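Local coordinates for protein thymidylate synthase (Enterobacteria phage T4, PDB 1TIS) that catalyses the reductive methylation of dUMP to dTMP, with methylenetetrahydrofolate as one-carbon donor and reductant, in dTTP biosynthesis, at residues L194-A199 and C238-S243; S190-V195 and G207-S212; N68-R73 and D78-G83; C55-I60 and R73-D78. All blocks are in the same frame, centred on the assembly; numbering follows the deposited sequence.

Contact 1: residues L194-A199 and C238-S243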
loop_
_atom_site.group_PDB
_atom_site.type_symbol
_atom_site.label_atom_id
_atom_site.label_comp_id
_atom_site.label_asym_id
_atom_site.label_seq_id
_atom_site.Cartn_x
_atom_site.Cartn_y
_atom_site.Cartn_z
ATOM N N LEU A 194 10.114 -14.539 -2.584
ATOM C CA LEU A 194 9.688 -14.376 -1.175
ATOM C C LEU A 194 8.429 -15.137 -0.754
ATOM O O LEU A 194 8.363 -15.612 0.388
ATOM C CB LEU A 194 9.394 -12.922 -0.785
ATOM C CG LEU A 194 10.176 -12.183 0.336
ATOM C CD1 LEU A 194 9.163 -11.423 1.173
ATOM C CD2 LEU A 194 10.928 -13.120 1.259
ATOM N N VAL A 195 7.399 -15.348 -1.588
ATOM C CA VAL A 195 6.264 -16.134 -1.121
ATOM C C VAL A 195 6.685 -17.588 -1.185
ATOM O O VAL A 195 6.102 -18.427 -0.514
ATOM C CB VAL A 195 5.029 -15.822 -1.989
ATOM C CG1 VAL A 195 5.307 -16.187 -3.390
ATOM C CG2 VAL A 195 3.820 -16.638 -1.552
ATOM N N HIS A 196 7.695 -17.964 -1.961
ATOM C CA HIS A 196 8.201 -19.335 -1.913
ATOM C C HIS A 196 8.942 -19.690 -0.625
ATOM O O HIS A 196 8.656 -20.681 0.052
ATOM C CB HIS A 196 9.137 -19.591 -3.091
ATOM C CG HIS A 196 8.322 -20.051 -4.268
ATOM N ND1 HIS A 196 7.599 -19.298 -5.069
ATOM C CD2 HIS A 196 8.177 -21.369 -4.633
ATOM C CE1 HIS A 196 7.013 -20.106 -5.901
ATOM N NE2 HIS A 196 7.361 -21.343 -5.636
ATOM N N ILE A 197 9.919 -18.850 -0.284
ATOM C CA ILE A 197 10.736 -19.042 0.888
ATOM C C ILE A 197 9.781 -19.006 2.080
ATOM O O ILE A 197 9.738 -20.015 2.801
ATOM C CB ILE A 197 11.788 -17.923 0.854
ATOM C CG1 ILE A 197 12.925 -18.347 -0.024
ATOM C CG2 ILE A 197 12.349 -17.633 2.241
ATOM C CD1 ILE A 197 13.835 -17.112 -0.200
ATOM N N VAL A 198 8.923 -17.985 2.259
ATOM C CA VAL A 198 8.068 -17.998 3.437
ATOM C C VAL A 198 7.031 -19.140 3.460
ATOM O O VAL A 198 6.738 -19.700 4.522
ATOM C CB VAL A 198 7.379 -16.657 3.552
ATOM C CG1 VAL A 198 6.725 -16.574 4.948
ATOM C CG2 VAL A 198 8.380 -15.518 3.400
ATOM N N ALA A 199 6.466 -19.589 2.332
ATOM C CA ALA A 199 5.606 -20.746 2.295
ATOM C C ALA A 199 6.450 -21.927 2.664
ATOM O O ALA A 199 5.864 -22.771 3.326
ATOM C CB ALA A 199 5.107 -21.070 0.977
ATOM N N CYS A 238 7.997 -22.008 -16.186
ATOM C CA CYS A 238 9.043 -22.345 -15.270
ATOM C C CYS A 238 8.583 -22.911 -13.949
ATOM O O CYS A 238 7.567 -22.507 -13.365
ATOM C CB CYS A 238 9.870 -21.071 -15.104
ATOM S SG CYS A 238 10.230 -20.188 -16.668
ATOM N N GLU A 239 9.344 -23.965 -13.633
ATOM C CA GLU A 239 9.264 -24.702 -12.383
ATOM C C GLU A 239 10.152 -23.878 -11.486
ATOM O O GLU A 239 11.101 -23.237 -11.934
ATOM C CB GLU A 239 9.837 -26.091 -12.530
ATOM C CG GLU A 239 9.627 -27.018 -11.332
ATOM C CD GLU A 239 9.986 -28.476 -11.626
ATOM O OE1 GLU A 239 9.677 -28.941 -12.727
ATOM O OE2 GLU A 239 10.560 -29.149 -10.762
ATOM N N LEU A 240 9.937 -24.030 -10.205
ATOM C CA LEU A 240 10.420 -23.042 -9.280
ATOM C C LEU A 240 11.230 -23.550 -8.085
ATOM O O LEU A 240 10.882 -23.226 -6.949
ATOM C CB LEU A 240 9.084 -22.246 -8.947
ATOM C CG LEU A 240 7.592 -22.766 -8.664
ATOM C CD1 LEU A 240 6.607 -21.591 -8.726
ATOM C CD2 LEU A 240 7.029 -23.660 -9.757
ATOM N N VAL A 241 12.361 -24.245 -8.272
ATOM C CA VAL A 241 13.024 -24.977 -7.172
ATOM C C VAL A 241 14.259 -24.482 -6.408
ATOM O O VAL A 241 15.298 -24.182 -7.008
ATOM C CB VAL A 241 13.348 -26.411 -7.669
ATOM C CG1 VAL A 241 12.017 -27.145 -7.867
ATOM C CG2 VAL A 241 14.176 -26.386 -8.952
ATOM N N ILE A 242 14.167 -24.486 -5.063
ATOM C CA ILE A 242 15.205 -24.011 -4.142
ATOM C C ILE A 242 15.928 -25.212 -3.586
ATOM O O ILE A 242 15.291 -26.234 -3.320
ATOM C CB ILE A 242 14.620 -23.220 -2.932
ATOM C CG1 ILE A 242 13.925 -21.971 -3.480
ATOM C CG2 ILE A 242 15.714 -22.871 -1.895
ATOM C CD1 ILE A 242 13.059 -21.179 -2.478
ATOM N N SER A 243 17.222 -25.075 -3.321
ATOM C CA SER A 243 18.022 -26.160 -2.828
ATOM C C SER A 243 18.960 -25.727 -1.718
ATOM O O SER A 243 19.103 -24.542 -1.392
ATOM C CB SER A 243 18.840 -26.737 -3.942
ATOM O OG SER A 243 19.065 -28.092 -3.570
#
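The imidazole of His196 presents its edge, not a face, to Leu240: CD1 of the leucine lies near the ring plane, beside NE2 and CE1, and CG sits 3.4 Å from His196 NE2. The two side chains meet at about a right angle. The other ring nitrogen is held by its own helix: ND1 is hydrogen-bonded to Ala192 O one turn earlier, and this bond probably limits rotation of the ring and is consistent with the NE2-CE1 edge facing the leucine. A CA separation of 8.5 Å between His196 and Leu240 leaves the backbones apart, so the side chains have to bridge the gap.

A second, wholly aliphatic touch lies one step along, where Ile242 CD1 reaches Ile197 CG1 at 3.7 Å, again with the side chains nearly perpendicular. The Ile242 chain runs extended (chi2 169°), which carries CD1 out to the helix; the same methyl comes within 4.3 Å of His196 CB. Phe269 packs on both isoleucines and Phe42 on Leu240, while Leu38 touches His196. Helix 184-202 is thereby joined to the small antiparallel ladder of strands 241-242 and 269-270, at the partly exposed margin of the domain and away from the nucleotide and folate sites.

Polar bonding between the two segments is absent from this 186 Å² interface. It rests on apolar packing, purely aliphatic between the isoleucines and, at the histidine, a ring edge containing NE2 set against a leucine methyl.

Contact 2: residues S190-V195 and G207-S212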
loop_
_atom_site.group_PDB
_atom_site.type_symbol
_atom_site.label_atom_id
_atom_site.label_comp_id
_atom_site.label_asym_id
_atom_site.label_seq_id
_atom_site.Cartn_x
_atom_site.Cartn_y
_atom_site.Cartn_z
ATOM N N SER A 190 11.397 -11.087 -7.431
ATOM C CA SER A 190 11.732 -10.945 -6.016
ATOM C C SER A 190 10.631 -11.333 -5.052
ATOM O O SER A 190 10.894 -12.196 -4.204
ATOM C CB SER A 190 12.147 -9.517 -5.740
ATOM O OG SER A 190 13.486 -9.391 -5.244
ATOM N N TYR A 191 9.395 -10.831 -5.112
ATOM C CA TYR A 191 8.411 -11.314 -4.159
ATOM C C TYR A 191 7.897 -12.712 -4.509
ATOM O O TYR A 191 7.504 -13.437 -3.594
ATOM C CB TYR A 191 7.265 -10.344 -4.080
ATOM C CG TYR A 191 7.642 -9.062 -3.357
ATOM C CD1 TYR A 191 7.805 -9.022 -1.983
ATOM C CD2 TYR A 191 7.849 -7.922 -4.093
ATOM C CE1 TYR A 191 8.192 -7.837 -1.361
ATOM C CE2 TYR A 191 8.232 -6.740 -3.470
ATOM C CZ TYR A 191 8.406 -6.691 -2.105
ATOM O OH TYR A 191 8.834 -5.503 -1.539
ATOM N N ALA A 192 7.867 -13.175 -5.775
ATOM C CA ALA A 192 7.525 -14.554 -6.153
ATOM C C ALA A 192 8.406 -15.540 -5.385
ATOM O O ALA A 192 7.919 -16.535 -4.817
ATOM C CB ALA A 192 7.786 -14.770 -7.618
ATOM N N THR A 193 9.727 -15.258 -5.350
ATOM C CA THR A 193 10.678 -16.036 -4.582
ATOM C C THR A 193 10.308 -15.761 -3.132
ATOM O O THR A 193 10.084 -16.776 -2.460
ATOM C CB THR A 193 12.115 -15.606 -4.897
ATOM O OG1 THR A 193 12.247 -15.602 -6.313
ATOM C CG2 THR A 193 13.167 -16.569 -4.382
ATOM N N LEU A 194 10.114 -14.539 -2.584
ATOM C CA LEU A 194 9.688 -14.376 -1.175
ATOM C C LEU A 194 8.429 -15.137 -0.754
ATOM O O LEU A 194 8.363 -15.612 0.388
ATOM C CB LEU A 194 9.394 -12.922 -0.785
ATOM C CG LEU A 194 10.176 -12.183 0.336
ATOM C CD1 LEU A 194 9.163 -11.423 1.173
ATOM C CD2 LEU A 194 10.928 -13.120 1.259
ATOM N N VAL A 195 7.399 -15.348 -1.588
ATOM C CA VAL A 195 6.264 -16.134 -1.121
ATOM C C VAL A 195 6.685 -17.588 -1.185
ATOM O O VAL A 195 6.102 -18.427 -0.514
ATOM C CB VAL A 195 5.029 -15.822 -1.989
ATOM C CG1 VAL A 195 5.307 -16.187 -3.390
ATOM C CG2 VAL A 195 3.820 -16.638 -1.552
ATOM N N GLY A 207 0.629 -19.366 -2.846
ATOM C CA GLY A 207 -0.649 -19.082 -3.448
ATOM C C GLY A 207 -0.596 -18.009 -4.471
ATOM O O GLY A 207 0.047 -18.186 -5.488
ATOM N N ASP A 208 -1.235 -16.892 -4.257
ATOM C CA ASP A 208 -1.334 -15.922 -5.324
ATOM C C ASP A 208 -0.416 -14.763 -5.048
ATOM O O ASP A 208 -0.121 -14.510 -3.867
ATOM C CB ASP A 208 -2.742 -15.388 -5.434
ATOM C CG ASP A 208 -3.833 -16.381 -5.826
ATOM O OD1 ASP A 208 -3.654 -17.607 -5.739
ATOM O OD2 ASP A 208 -4.891 -15.896 -6.218
ATOM N N LEU A 209 -0.019 -14.027 -6.098
ATOM C CA LEU A 209 0.879 -12.890 -5.974
ATOM C C LEU A 209 0.145 -11.691 -6.515
ATOM O O LEU A 209 -0.207 -11.766 -7.682
ATOM C CB LEU A 209 2.146 -13.145 -6.771
ATOM C CG LEU A 209 3.284 -12.178 -6.631
ATOM C CD1 LEU A 209 3.883 -12.200 -5.232
ATOM C CD2 LEU A 209 4.329 -12.562 -7.670
ATOM N N ILE A 210 -0.107 -10.602 -5.776
ATOM C CA ILE A 210 -0.870 -9.440 -6.238
ATOM C C ILE A 210 0.016 -8.236 -6.156
ATOM O O ILE A 210 0.802 -8.144 -5.232
ATOM C CB ILE A 210 -2.075 -9.193 -5.352
ATOM C CG1 ILE A 210 -2.831 -10.458 -5.048
ATOM C CG2 ILE A 210 -3.027 -8.298 -6.087
ATOM C CD1 ILE A 210 -3.837 -10.129 -3.933
ATOM N N PHE A 211 -0.090 -7.246 -7.010
ATOM C CA PHE A 211 0.837 -6.117 -7.011
ATOM C C PHE A 211 0.037 -4.840 -7.122
ATOM O O PHE A 211 -0.732 -4.762 -8.096
ATOM C CB PHE A 211 1.810 -6.223 -8.212
ATOM C CG PHE A 211 2.306 -4.914 -8.820
ATOM C CD1 PHE A 211 3.242 -4.135 -8.178
ATOM C CD2 PHE A 211 1.798 -4.501 -10.030
ATOM C CE1 PHE A 211 3.665 -2.946 -8.742
ATOM C CE2 PHE A 211 2.218 -3.314 -10.592
ATOM C CZ PHE A 211 3.157 -2.531 -9.950
ATOM N N SER A 212 0.266 -3.866 -6.225
ATOM C CA SER A 212 -0.471 -2.628 -6.318
ATOM C C SER A 212 0.475 -1.566 -6.833
ATOM O O SER A 212 1.620 -1.442 -6.377
ATOM C CB SER A 212 -1.004 -2.292 -4.963
ATOM O OG SER A 212 -1.791 -3.354 -4.431
#
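Leu209 points from its strand at helix 184-202 and sets its forked end against two consecutive helical residues. CD1 comes to 4.0 Å from Tyr191 CB, while CD2 takes the neighbouring position, 4.1 Å from Ala192 CB and equally near the Ala192 backbone. With CG anti to the strand's backbone N (chi1 -172°), the isobutyl group stretches away from the sheet, and both methyls can touch the helix at once. Because alanine has so short a side chain, the leucine also meets the main chain here; the CA atoms of Ala192 and Leu209 are 6.9 Å apart.

Tyr191 behaves differently from end to end. Its CB belongs to the leucine contact, but the ring swings away from strand 207-212, stacks on Trp173 and meets Tyr160 at a steep angle between the planes.

These elements form part of a beta-alpha-beta unit, in which helix 184-202 connects the parallel strands 168-179 and 205-219 and packs on the sheet. The segment axes approach to 9.4 Å, and their N-to-C directions differ by 148°, as expected for a connecting helix that runs back over the strands. The Tyr191 side chain is about 5 Å from that of Asn187, which by similarity binds dUMP, so this buried packing adjoins the probable dUMP site, which is shared between the two subunits of the dimer.

One turn beyond Ala192, Val195 also faces the strand, but more distantly. Its CG2 stands 4.4 Å from Gly207 N, where the strand supplies backbone alone, and Leu38 touches the valine as well as Leu209.

Contact 3: residues N68-R73 and D78-G83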
loop_
_atom_site.group_PDB
_atom_site.type_symbol
_atom_site.label_atom_id
_atom_site.label_comp_id
_atom_site.label_asym_id
_atom_site.label_seq_id
_atom_site.Cartn_x
_atom_site.Cartn_y
_atom_site.Cartn_z
ATOM N N ASN A 68 25.374 -2.878 3.508
ATOM C CA ASN A 68 26.674 -2.604 2.973
ATOM C C ASN A 68 26.689 -3.433 1.736
ATOM O O ASN A 68 26.477 -4.647 1.827
ATOM C CB ASN A 68 27.759 -3.066 3.874
ATOM C CG ASN A 68 29.101 -2.824 3.218
ATOM O OD1 ASN A 68 29.356 -3.028 2.031
ATOM N ND2 ASN A 68 30.040 -2.336 3.994
ATOM N N VAL A 69 27.071 -2.732 0.666
ATOM C CA VAL A 69 27.141 -3.226 -0.704
ATOM C C VAL A 69 28.080 -4.403 -0.825
ATOM O O VAL A 69 27.679 -5.370 -1.491
ATOM C CB VAL A 69 27.664 -2.191 -1.709
ATOM C CG1 VAL A 69 27.433 -2.733 -3.116
ATOM C CG2 VAL A 69 26.960 -0.881 -1.586
ATOM N N ASN A 70 29.293 -4.379 -0.242
ATOM C CA ASN A 70 30.216 -5.511 -0.350
ATOM C C ASN A 70 29.589 -6.813 0.145
ATOM O O ASN A 70 29.882 -7.899 -0.354
ATOM C CB ASN A 70 31.478 -5.370 0.468
ATOM C CG ASN A 70 32.312 -4.119 0.262
ATOM O OD1 ASN A 70 31.943 -3.038 0.741
ATOM N ND2 ASN A 70 33.457 -4.226 -0.422
ATOM N N ASP A 71 28.667 -6.760 1.101
ATOM C CA ASP A 71 28.029 -7.966 1.569
ATOM C C ASP A 71 27.246 -8.620 0.455
ATOM O O ASP A 71 27.280 -9.844 0.305
ATOM C CB ASP A 71 27.078 -7.676 2.707
ATOM C CG ASP A 71 27.767 -7.255 3.985
ATOM O OD1 ASP A 71 28.584 -8.018 4.504
ATOM O OD2 ASP A 71 27.460 -6.166 4.453
ATOM N N LEU A 72 26.581 -7.781 -0.340
ATOM C CA LEU A 72 25.785 -8.237 -1.461
ATOM C C LEU A 72 26.806 -8.872 -2.411
ATOM O O LEU A 72 26.591 -10.025 -2.830
ATOM C CB LEU A 72 25.038 -6.998 -2.013
ATOM C CG LEU A 72 24.432 -6.906 -3.414
ATOM C CD1 LEU A 72 23.486 -8.058 -3.713
ATOM C CD2 LEU A 72 23.628 -5.633 -3.498
ATOM N N ARG A 73 27.967 -8.235 -2.662
ATOM C CA ARG A 73 29.005 -8.825 -3.507
ATOM C C ARG A 73 29.357 -10.229 -3.041
ATOM O O ARG A 73 29.430 -11.159 -3.860
ATOM C CB ARG A 73 30.311 -8.070 -3.485
ATOM C CG ARG A 73 30.335 -6.810 -4.286
ATOM C CD ARG A 73 31.774 -6.357 -4.417
ATOM N NE ARG A 73 31.770 -5.093 -5.116
ATOM C CZ ARG A 73 31.880 -3.922 -4.480
ATOM N NH1 ARG A 73 32.074 -3.829 -3.156
ATOM N NH2 ARG A 73 31.824 -2.811 -5.213
ATOM N N ASP A 78 30.596 -14.494 -4.138
ATOM C CA ASP A 78 31.464 -15.232 -3.227
ATOM C C ASP A 78 32.734 -14.409 -3.021
ATOM O O ASP A 78 33.790 -14.914 -2.634
ATOM C CB ASP A 78 31.784 -16.608 -3.840
ATOM C CG ASP A 78 32.163 -17.733 -2.879
ATOM O OD1 ASP A 78 32.775 -17.468 -1.844
ATOM O OD2 ASP A 78 31.854 -18.891 -3.179
ATOM N N SER A 79 32.633 -13.093 -3.234
ATOM C CA SER A 79 33.777 -12.218 -3.214
ATOM C C SER A 79 33.278 -10.868 -2.718
ATOM O O SER A 79 32.351 -10.288 -3.273
ATOM C CB SER A 79 34.343 -12.122 -4.649
ATOM O OG SER A 79 35.621 -11.482 -4.769
ATOM N N LEU A 80 33.892 -10.373 -1.649
ATOM C CA LEU A 80 33.652 -9.035 -1.125
ATOM C C LEU A 80 34.117 -7.912 -2.069
ATOM O O LEU A 80 33.770 -6.755 -1.835
ATOM C CB LEU A 80 34.389 -8.953 0.212
ATOM C CG LEU A 80 34.072 -7.943 1.302
ATOM C CD1 LEU A 80 33.125 -8.586 2.296
ATOM C CD2 LEU A 80 35.338 -7.544 2.044
ATOM N N ILE A 81 34.912 -8.164 -3.123
ATOM C CA ILE A 81 35.489 -7.135 -3.999
ATOM C C ILE A 81 35.243 -7.284 -5.472
ATOM O O ILE A 81 35.058 -6.276 -6.123
ATOM C CB ILE A 81 37.023 -7.015 -3.952
ATOM C CG1 ILE A 81 37.703 -8.387 -4.036
ATOM C CG2 ILE A 81 37.382 -6.265 -2.692
ATOM C CD1 ILE A 81 39.238 -8.361 -4.108
ATOM N N GLN A 82 35.291 -8.466 -6.069
ATOM C CA GLN A 82 35.215 -8.558 -7.502
ATOM C C GLN A 82 33.816 -8.861 -8.002
ATOM O O GLN A 82 33.189 -9.842 -7.598
ATOM C CB GLN A 82 36.212 -9.628 -7.957
ATOM C CG GLN A 82 37.591 -9.048 -8.328
ATOM C CD GLN A 82 38.560 -9.964 -9.102
ATOM O OE1 GLN A 82 39.741 -9.664 -9.177
ATOM N NE2 GLN A 82 38.244 -11.095 -9.729
ATOM N N GLY A 83 33.292 -8.059 -8.907
ATOM C CA GLY A 83 31.967 -8.309 -9.442
ATOM C C GLY A 83 31.037 -7.111 -9.270
ATOM O O GLY A 83 30.779 -6.595 -8.186
#
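Helix 69-77 ends where Asp78 takes a positive phi (56°), and the chain then doubles back beside the helix start, bringing the CA atoms of Asn70 and Leu80 to 5.0 Å. Asn70 makes the hydrogen bond that joins the two segments: its ND2 donates to Leu80 O at 2.9 Å, with an N-H...O angle of 163°. The acceptor lies close to the amide plane of Asn70, and the donor is tilted 17° from the plane of the carbonyl it meets. Alongside this bond, Asn70 CB packs against Leu80 CG at 3.7 Å.

Arg73, one turn on, covers much of the returning loop. Its chain is extended from CG to NE and brings CD beside Leu80 O, with the guanidinium among loop carbonyls. Gly83 O lies at the edge and in plane, 3.6 Å from NE, whereas Ile81 O at a similar distance is oblique; neither is close enough to count as a hydrogen bond. A weak, long ion pair to Asp88 accompanies them.

At the other end of the segment, the Asn68 side chain accepts from Asn70 N. The N-H thus tied up belongs to the residue that grips the loop. The arrangement is that of an Asn N-cap at the helix start, with the loop after a positive-phi helix exit folded back along the same short, surface-lying helix.

Contact 4: residues C55-I60 and R73-D78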
loop_
_atom_site.group_PDB
_atom_site.type_symbol
_atom_site.label_atom_id
_atom_site.label_comp_id
_atom_site.label_asym_id
_atom_site.label_seq_id
_atom_site.Cartn_x
_atom_site.Cartn_y
_atom_site.Cartn_z
ATOM N N CYS A 55 19.044 -10.786 -8.913
ATOM C CA CYS A 55 17.772 -10.522 -8.271
ATOM C C CYS A 55 17.592 -11.382 -7.006
ATOM O O CYS A 55 17.052 -10.935 -5.978
ATOM C CB CYS A 55 16.681 -10.785 -9.282
ATOM S SG CYS A 55 15.145 -10.897 -8.357
ATOM N N ILE A 56 18.104 -12.617 -7.071
ATOM C CA ILE A 56 18.063 -13.604 -6.007
ATOM C C ILE A 56 19.002 -13.163 -4.906
ATOM O O ILE A 56 18.748 -13.382 -3.723
ATOM C CB ILE A 56 18.474 -14.986 -6.618
ATOM C CG1 ILE A 56 17.445 -15.388 -7.633
ATOM C CG2 ILE A 56 18.539 -16.082 -5.596
ATOM C CD1 ILE A 56 15.964 -15.454 -7.125
ATOM N N ALA A 57 20.106 -12.511 -5.277
ATOM C CA ALA A 57 21.115 -12.079 -4.311
ATOM C C ALA A 57 20.808 -10.818 -3.564
ATOM O O ALA A 57 21.341 -10.586 -2.480
ATOM C CB ALA A 57 22.449 -11.801 -4.929
ATOM N N GLU A 58 19.990 -9.988 -4.195
ATOM C CA GLU A 58 19.535 -8.782 -3.569
ATOM C C GLU A 58 18.520 -9.222 -2.549
ATOM O O GLU A 58 18.632 -8.750 -1.419
ATOM C CB GLU A 58 18.884 -7.876 -4.557
ATOM C CG GLU A 58 18.347 -6.670 -3.851
ATOM C CD GLU A 58 17.865 -5.635 -4.825
ATOM O OE1 GLU A 58 18.730 -5.010 -5.429
ATOM O OE2 GLU A 58 16.656 -5.463 -4.986
ATOM N N LEU A 59 17.559 -10.107 -2.887
ATOM C CA LEU A 59 16.559 -10.547 -1.933
ATOM C C LEU A 59 17.215 -11.168 -0.721
ATOM O O LEU A 59 16.813 -10.815 0.391
ATOM C CB LEU A 59 15.617 -11.570 -2.551
ATOM C CG LEU A 59 14.726 -12.463 -1.645
ATOM C CD1 LEU A 59 13.555 -11.671 -1.071
ATOM C CD2 LEU A 59 14.270 -13.658 -2.461
ATOM N N ILE A 60 18.211 -12.036 -0.840
ATOM C CA ILE A 60 18.761 -12.652 0.363
ATOM C C ILE A 60 19.435 -11.634 1.277
ATOM O O ILE A 60 19.290 -11.659 2.499
ATOM C CB ILE A 60 19.732 -13.744 -0.089
ATOM C CG1 ILE A 60 18.935 -14.847 -0.848
ATOM C CG2 ILE A 60 20.514 -14.252 1.145
ATOM C CD1 ILE A 60 19.674 -15.640 -1.951
ATOM N N ARG A 73 27.967 -8.235 -2.662
ATOM C CA ARG A 73 29.005 -8.825 -3.507
ATOM C C ARG A 73 29.357 -10.229 -3.041
ATOM O O ARG A 73 29.430 -11.159 -3.860
ATOM C CB ARG A 73 30.311 -8.070 -3.485
ATOM C CG ARG A 73 30.335 -6.810 -4.286
ATOM C CD ARG A 73 31.774 -6.357 -4.417
ATOM N NE ARG A 73 31.770 -5.093 -5.116
ATOM C CZ ARG A 73 31.880 -3.922 -4.480
ATOM N NH1 ARG A 73 32.074 -3.829 -3.156
ATOM N NH2 ARG A 73 31.824 -2.811 -5.213
ATOM N N LEU A 74 29.522 -10.414 -1.726
ATOM C CA LEU A 74 29.813 -11.716 -1.167
ATOM C C LEU A 74 28.714 -12.730 -1.542
ATOM O O LEU A 74 29.044 -13.829 -1.993
ATOM C CB LEU A 74 29.977 -11.489 0.341
ATOM C CG LEU A 74 30.261 -12.518 1.440
ATOM C CD1 LEU A 74 28.944 -13.169 1.762
ATOM C CD2 LEU A 74 31.361 -13.502 1.060
ATOM N N ILE A 75 27.422 -12.402 -1.480
ATOM C CA ILE A 75 26.371 -13.381 -1.709
ATOM C C ILE A 75 26.326 -13.763 -3.189
ATOM O O ILE A 75 26.211 -14.945 -3.584
ATOM C CB ILE A 75 25.007 -12.774 -1.207
ATOM C CG1 ILE A 75 25.094 -12.489 0.286
ATOM C CG2 ILE A 75 23.845 -13.759 -1.401
ATOM C CD1 ILE A 75 23.893 -11.813 0.960
ATOM N N GLN A 76 26.460 -12.753 -4.047
ATOM C CA GLN A 76 26.316 -13.050 -5.466
ATOM C C GLN A 76 27.552 -13.733 -5.988
ATOM O O GLN A 76 27.512 -14.740 -6.673
ATOM C CB GLN A 76 26.185 -11.845 -6.396
ATOM C CG GLN A 76 25.180 -10.742 -6.212
ATOM C CD GLN A 76 24.891 -10.055 -7.524
ATOM O OE1 GLN A 76 25.415 -10.437 -8.566
ATOM N NE2 GLN A 76 24.035 -9.050 -7.583
ATOM N N HIS A 77 28.648 -13.048 -5.675
ATOM C CA HIS A 77 29.958 -13.318 -6.222
ATOM C C HIS A 77 30.949 -14.085 -5.364
ATOM O O HIS A 77 32.071 -14.318 -5.808
ATOM C CB HIS A 77 30.532 -11.962 -6.650
ATOM C CG HIS A 77 29.903 -11.448 -7.956
ATOM N ND1 HIS A 77 29.478 -10.209 -8.278
ATOM C CD2 HIS A 77 29.674 -12.264 -9.049
ATOM C CE1 HIS A 77 29.007 -10.237 -9.488
ATOM N NE2 HIS A 77 29.135 -11.472 -9.924
ATOM N N ASP A 78 30.596 -14.494 -4.138
ATOM C CA ASP A 78 31.464 -15.232 -3.227
ATOM C C ASP A 78 32.734 -14.409 -3.021
ATOM O O ASP A 78 33.790 -14.914 -2.634
ATOM C CB ASP A 78 31.784 -16.608 -3.840
ATOM C CG ASP A 78 32.163 -17.733 -2.879
ATOM O OD1 ASP A 78 32.775 -17.468 -1.844
ATOM O OD2 ASP A 78 31.854 -18.891 -3.179
#
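The close part of this contact centres on Ala57, where the CA atoms of Ala57 and Gln76 are 5.4 Å apart. The alanine CB meets the aliphatic base of the glutamine, with Ala57 CB at 4.0 Å from Gln76 CB, and also faces Ile75, whose CG2 is 4.3 Å from Ala57 CB and 4.2 Å from Ala57 O. The small side chain is what lets the two backbones come so near. Gln76 CG turns off beside its own backbone N (chi1 -53°), and the extended remainder of the chain passes over the alanine methyl; the spacing modelled between that methyl and Gln76 CG is doubtful. On the other side of the glutamine, its CB lies over one face of the His77 ring.

Helices 53-64 and 69-77 follow each other in the chain through a short connection and form a splayed helical hairpin. The evidence is a 142° angle between their segment directions and a closest axis approach of 8.9 Å. Helix 53-64 is the inner member, for its far side bears Leu59 against Thr193 and Leu194 of helix 184-202.

Further along, toward the connection between the helices, the packing is sparser. Ile60 and Ile75 cross obliquely and meet through single methyl groups, CG2 of Ile60 and CD1 of Ile75, 4.2 Å apart. Trp61 leans on Ile75, and Phe269 on Ile60. On the solvent side, Ile75 and Gln76 are only partly buried.

How the contacts relate
From the N terminus, residues 55-60 open contact 4 and 68-73 open contact 3. Contact 4 then closes with 73-78, within the same helix, and contact 3 with 78-83, so these two cross: one pairs successive helices, the other returns the following loop onto helix 69-77. More than a hundred residues later, helix 184-202 starts both remaining contacts. Contact 2 closes first, on strand 205-219 of the main sheet, and contact 1 afterwards, on the small ladder at 241-242. The two pairs are in series but touch in space where helix 53-64 meets helix 184-202, with Cys55 against Ser190 and Ile56 against Thr193, linking the helical hairpin to the helix lying on the sheet.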